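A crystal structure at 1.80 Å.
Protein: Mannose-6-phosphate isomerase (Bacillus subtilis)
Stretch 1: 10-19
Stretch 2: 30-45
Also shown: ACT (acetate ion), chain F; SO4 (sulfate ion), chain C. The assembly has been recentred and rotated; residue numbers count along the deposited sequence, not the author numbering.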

# COMPACT_ATOMS: atom_id res chain seq x y z
N PHE A 10 10.94 -2.74 13.81
CA PHE A 10 9.79 -1.85 13.76
C PHE A 10 10.15 -0.57 13.04
O PHE A 10 11.30 -0.11 13.10
CB PHE A 10 9.28 -1.55 15.18
CG PHE A 10 8.55 -2.70 15.81
CD1 PHE A 10 7.16 -2.77 15.78
CD2 PHE A 10 9.26 -3.74 16.40
CE1 PHE A 10 6.48 -3.87 16.32
CE2 PHE A 10 8.60 -4.86 16.94
CZ PHE A 10 7.20 -4.92 16.89
N LEU A 11 9.16 0.00 12.36
CA LEU A 11 9.35 1.21 11.58
C LEU A 11 8.51 2.37 12.08
O LEU A 11 7.34 2.20 12.41
CB LEU A 11 9.01 0.94 10.10
CG LEU A 11 9.93 -0.18 9.60
CD1 LEU A 11 9.50 -0.68 8.25
CD2 LEU A 11 11.36 0.36 9.57
N THR A 12 9.11 3.55 12.11
CA THR A 12 8.40 4.74 12.55
C THR A 12 7.73 5.33 11.33
O THR A 12 8.39 5.58 10.32
CB THR A 12 9.37 5.78 13.10
OG1 THR A 12 9.96 5.26 14.29
CG2 THR A 12 8.61 7.10 13.41
N PRO A 13 6.42 5.59 11.41
CA PRO A 13 5.67 6.15 10.29
C PRO A 13 6.03 7.58 9.83
O PRO A 13 6.44 8.43 10.62
CB PRO A 13 4.22 6.05 10.76
CG PRO A 13 4.31 6.12 12.25
CD PRO A 13 5.56 5.33 12.57
N VAL A 14 5.85 7.80 8.54
CA VAL A 14 6.08 9.07 7.86
C VAL A 14 4.69 9.49 7.39
O VAL A 14 3.90 8.62 7.02
CB VAL A 14 6.98 8.86 6.63
CG1 VAL A 14 7.08 10.14 5.81
CG2 VAL A 14 8.36 8.40 7.08
N PHE A 15 4.38 10.78 7.37
CA PHE A 15 3.05 11.21 6.94
C PHE A 15 3.05 12.20 5.79
O PHE A 15 3.99 12.99 5.64
CB PHE A 15 2.27 11.79 8.13
CG PHE A 15 2.02 10.79 9.23
CD1 PHE A 15 0.97 9.88 9.15
CD2 PHE A 15 2.88 10.72 10.31
CE1 PHE A 15 0.78 8.90 10.14
CE2 PHE A 15 2.71 9.75 11.30
CZ PHE A 15 1.65 8.84 11.22
N LYS A 16 1.99 12.18 4.99
CA LYS A 16 1.87 13.09 3.87
C LYS A 16 0.51 13.78 3.85
O LYS A 16 -0.52 13.12 3.85
CB LYS A 16 2.03 12.36 2.53
CG LYS A 16 3.36 11.67 2.33
CD LYS A 16 4.52 12.66 2.30
CE LYS A 16 5.81 11.97 1.90
NZ LYS A 16 7.00 12.85 2.12
N GLU A 17 0.52 15.11 3.80
CA GLU A 17 -0.73 15.87 3.71
C GLU A 17 -1.33 15.71 2.31
O GLU A 17 -0.61 15.59 1.32
CB GLU A 17 -0.47 17.35 3.97
CG GLU A 17 -0.14 17.68 5.39
CD GLU A 17 0.25 19.14 5.58
OE1 GLU A 17 -0.47 20.02 5.05
OE2 GLU A 17 1.26 19.39 6.25
N LYS A 18 -2.66 15.71 2.23
CA LYS A 18 -3.36 15.57 0.96
C LYS A 18 -4.64 16.38 1.04
O LYS A 18 -5.29 16.42 2.10
CB LYS A 18 -3.72 14.10 0.71
CG LYS A 18 -2.53 13.21 0.36
CD LYS A 18 -2.09 13.42 -1.09
CE LYS A 18 -0.90 12.51 -1.44
NZ LYS A 18 -0.52 12.57 -2.88
N ILE A 19 -5.03 17.00 -0.06
CA ILE A 19 -6.25 17.78 -0.02
C ILE A 19 -7.43 16.87 0.31
O ILE A 19 -8.42 17.33 0.88
CB ILE A 19 -6.52 18.51 -1.37
CG1 ILE A 19 -6.81 17.50 -2.49
CG2 ILE A 19 -5.33 19.36 -1.73
CD1 ILE A 19 -7.22 18.18 -3.83
N GLY A 30 -4.24 6.42 16.52
CA GLY A 30 -3.52 7.14 17.56
C GLY A 30 -2.26 7.87 17.10
O GLY A 30 -1.46 8.35 17.93
N TYR A 31 -2.09 8.00 15.79
CA TYR A 31 -0.92 8.68 15.26
C TYR A 31 -0.94 10.20 15.43
O TYR A 31 -1.99 10.84 15.41
CB TYR A 31 -0.78 8.43 13.75
CG TYR A 31 -0.55 7.00 13.33
CD1 TYR A 31 0.28 6.15 14.07
CD2 TYR A 31 -1.10 6.52 12.14
CE1 TYR A 31 0.57 4.85 13.62
CE2 TYR A 31 -0.82 5.24 11.69
CZ TYR A 31 0.01 4.41 12.44
OH TYR A 31 0.30 3.16 11.96
N SER A 32 0.26 10.77 15.56
CA SER A 32 0.41 12.22 15.64
C SER A 32 0.60 12.62 14.20
O SER A 32 1.61 12.26 13.60
CB SER A 32 1.66 12.60 16.43
OG SER A 32 1.46 12.36 17.79
N ILE A 33 -0.35 13.35 13.63
CA ILE A 33 -0.24 13.73 12.24
C ILE A 33 0.12 15.20 12.03
O ILE A 33 -0.17 16.03 12.89
CB ILE A 33 -1.54 13.37 11.49
CG1 ILE A 33 -2.73 14.09 12.12
CG2 ILE A 33 -1.77 11.84 11.56
CD1 ILE A 33 -4.10 13.63 11.55
N PRO A 34 0.72 15.53 10.88
CA PRO A 34 1.16 16.88 10.48
C PRO A 34 0.07 17.92 10.29
O PRO A 34 0.31 19.11 10.54
CB PRO A 34 1.92 16.64 9.17
CG PRO A 34 2.17 15.13 9.17
CD PRO A 34 0.93 14.60 9.76
N SER A 35 -1.09 17.50 9.81
CA SER A 35 -2.19 18.43 9.60
C SER A 35 -3.53 17.73 9.78
O SER A 35 -3.58 16.52 10.00
CB SER A 35 -2.10 19.06 8.19
OG SER A 35 -2.79 18.31 7.21
N GLU A 36 -4.60 18.51 9.72
CA GLU A 36 -5.93 17.93 9.85
C GLU A 36 -6.41 17.40 8.50
O GLU A 36 -7.55 16.96 8.35
CB GLU A 36 -6.91 18.97 10.41
CG GLU A 36 -6.42 19.59 11.71
CD GLU A 36 -6.19 18.56 12.81
OE1 GLU A 36 -7.18 18.06 13.37
OE2 GLU A 36 -5.01 18.24 13.11
N SER A 37 -5.51 17.44 7.51
CA SER A 37 -5.79 16.90 6.17
C SER A 37 -4.64 15.97 5.83
O SER A 37 -3.89 16.22 4.90
CB SER A 37 -5.86 18.01 5.11
OG SER A 37 -7.10 18.69 5.17
N THR A 38 -4.49 14.90 6.60
CA THR A 38 -3.40 13.95 6.35
C THR A 38 -3.99 12.75 5.61
O THR A 38 -4.83 12.03 6.13
CB THR A 38 -2.76 13.50 7.70
OG1 THR A 38 -2.17 14.65 8.34
CG2 THR A 38 -1.67 12.44 7.47
N GLY A 39 -3.56 12.55 4.36
CA GLY A 39 -4.10 11.46 3.58
C GLY A 39 -3.29 10.18 3.60
O GLY A 39 -3.85 9.09 3.47
N GLU A 40 -1.97 10.28 3.77
CA GLU A 40 -1.17 9.06 3.72
C GLU A 40 -0.19 8.85 4.86
O GLU A 40 0.44 9.79 5.35
CB GLU A 40 -0.38 9.00 2.40
CG GLU A 40 -1.19 9.36 1.13
CD GLU A 40 -0.46 9.04 -0.19
OE1 GLU A 40 0.79 8.90 -0.19
OE2 GLU A 40 -1.14 8.95 -1.24
N CYS A 41 -0.09 7.59 5.28
CA CYS A 41 0.90 7.18 6.26
C CYS A 41 1.80 6.23 5.45
O CYS A 41 1.34 5.18 5.02
CB CYS A 41 0.27 6.39 7.40
SG CYS A 41 1.52 5.63 8.50
N TRP A 42 3.05 6.64 5.19
CA TRP A 42 4.03 5.80 4.50
C TRP A 42 4.57 4.97 5.67
O TRP A 42 5.42 5.41 6.45
CB TRP A 42 5.10 6.70 3.85
CG TRP A 42 4.52 7.45 2.66
CD1 TRP A 42 3.21 7.77 2.43
CD2 TRP A 42 5.26 7.98 1.53
NE1 TRP A 42 3.08 8.46 1.23
CE2 TRP A 42 4.33 8.59 0.67
CE3 TRP A 42 6.62 7.98 1.19
CZ2 TRP A 42 4.71 9.21 -0.53
CZ3 TRP A 42 7.00 8.59 -0.01
CH2 TRP A 42 6.05 9.19 -0.85
N ALA A 43 4.01 3.76 5.78
CA ALA A 43 4.23 2.82 6.89
C ALA A 43 5.48 1.94 6.83
O ALA A 43 6.20 1.80 7.81
CB ALA A 43 2.96 1.96 7.03
N ILE A 44 5.69 1.30 5.69
CA ILE A 44 6.94 0.55 5.51
C ILE A 44 7.43 1.20 4.21
O ILE A 44 6.91 0.96 3.13
CB ILE A 44 6.73 -0.95 5.32
CG1 ILE A 44 6.16 -1.56 6.62
CG2 ILE A 44 8.09 -1.63 5.03
CD1 ILE A 44 4.62 -1.80 6.61
N SER A 45 8.43 2.07 4.33
CA SER A 45 8.89 2.80 3.16
C SER A 45 10.39 2.96 3.05
O SER A 45 11.06 3.20 4.06
CB SER A 45 8.27 4.21 3.18
OG SER A 45 8.94 5.14 2.31
C ACT F . -1.69 15.32 17.27
O ACT F . -0.70 15.03 17.98
OXT ACT F . -1.74 15.13 16.01
CH3 ACT F . -2.99 15.68 17.98
S SO4 C . -3.49 11.45 -5.43
O1 SO4 C . -4.84 11.86 -5.90
O2 SO4 C . -3.09 12.26 -4.29
O3 SO4 C . -2.52 11.57 -6.53
O4 SO4 C . -3.56 10.03 -5.01
O HOH W 1 5.57 2.89 10.24
O HOH W 2 0.55 9.64 -3.24
O HOH W 3 -8.81 18.79 3.19

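A beta bulge interrupts the antiparallel pairing of these two strands: Lys-16 lies across from Glu-40, yet its neighbour Glu-17 pairs with Thr-38, leaving Gly-39 as the extra residue. Lys-16 O consequently receives two backbone amides, Glu-40 N at 3.2 Å in good line and Gly-39 N at 3.1 Å in a weak, bent bond. Glycine suits this position, since a CB on Gly-39 would clash with Lys-18 CB. Beyond the bulge, Lys-18 N donates to Ser-37 O (3.0 Å); before it, Val-14 and Trp-42 exchange regular bonds, N to O 3.2 Å and O to N 2.8 Å respectively, counted from Val-14.

The example illustrates how alternation sorts side chains onto two faces. On one, Lys-16 extends its aliphatic chain over the indole of Trp-42, with CE 3.7 Å from the centroid of the six-membered ring, so NZ at 4.8 Å adds a cation-pi contact. Trp-42 NE1 in turn donates to Glu-40 OE1 (2.7 Å), steadying the indole from its own strand. On the other face, Phe-15 packs its CE1 against Cys-41 SG (3.7 Å) and turns its edge toward the face of Tyr-31, while the preceding loop contributes Ile-33 over one face of the phenyl ring and Pro-34, whose CG lies 3.5 Å from Phe-15 CB.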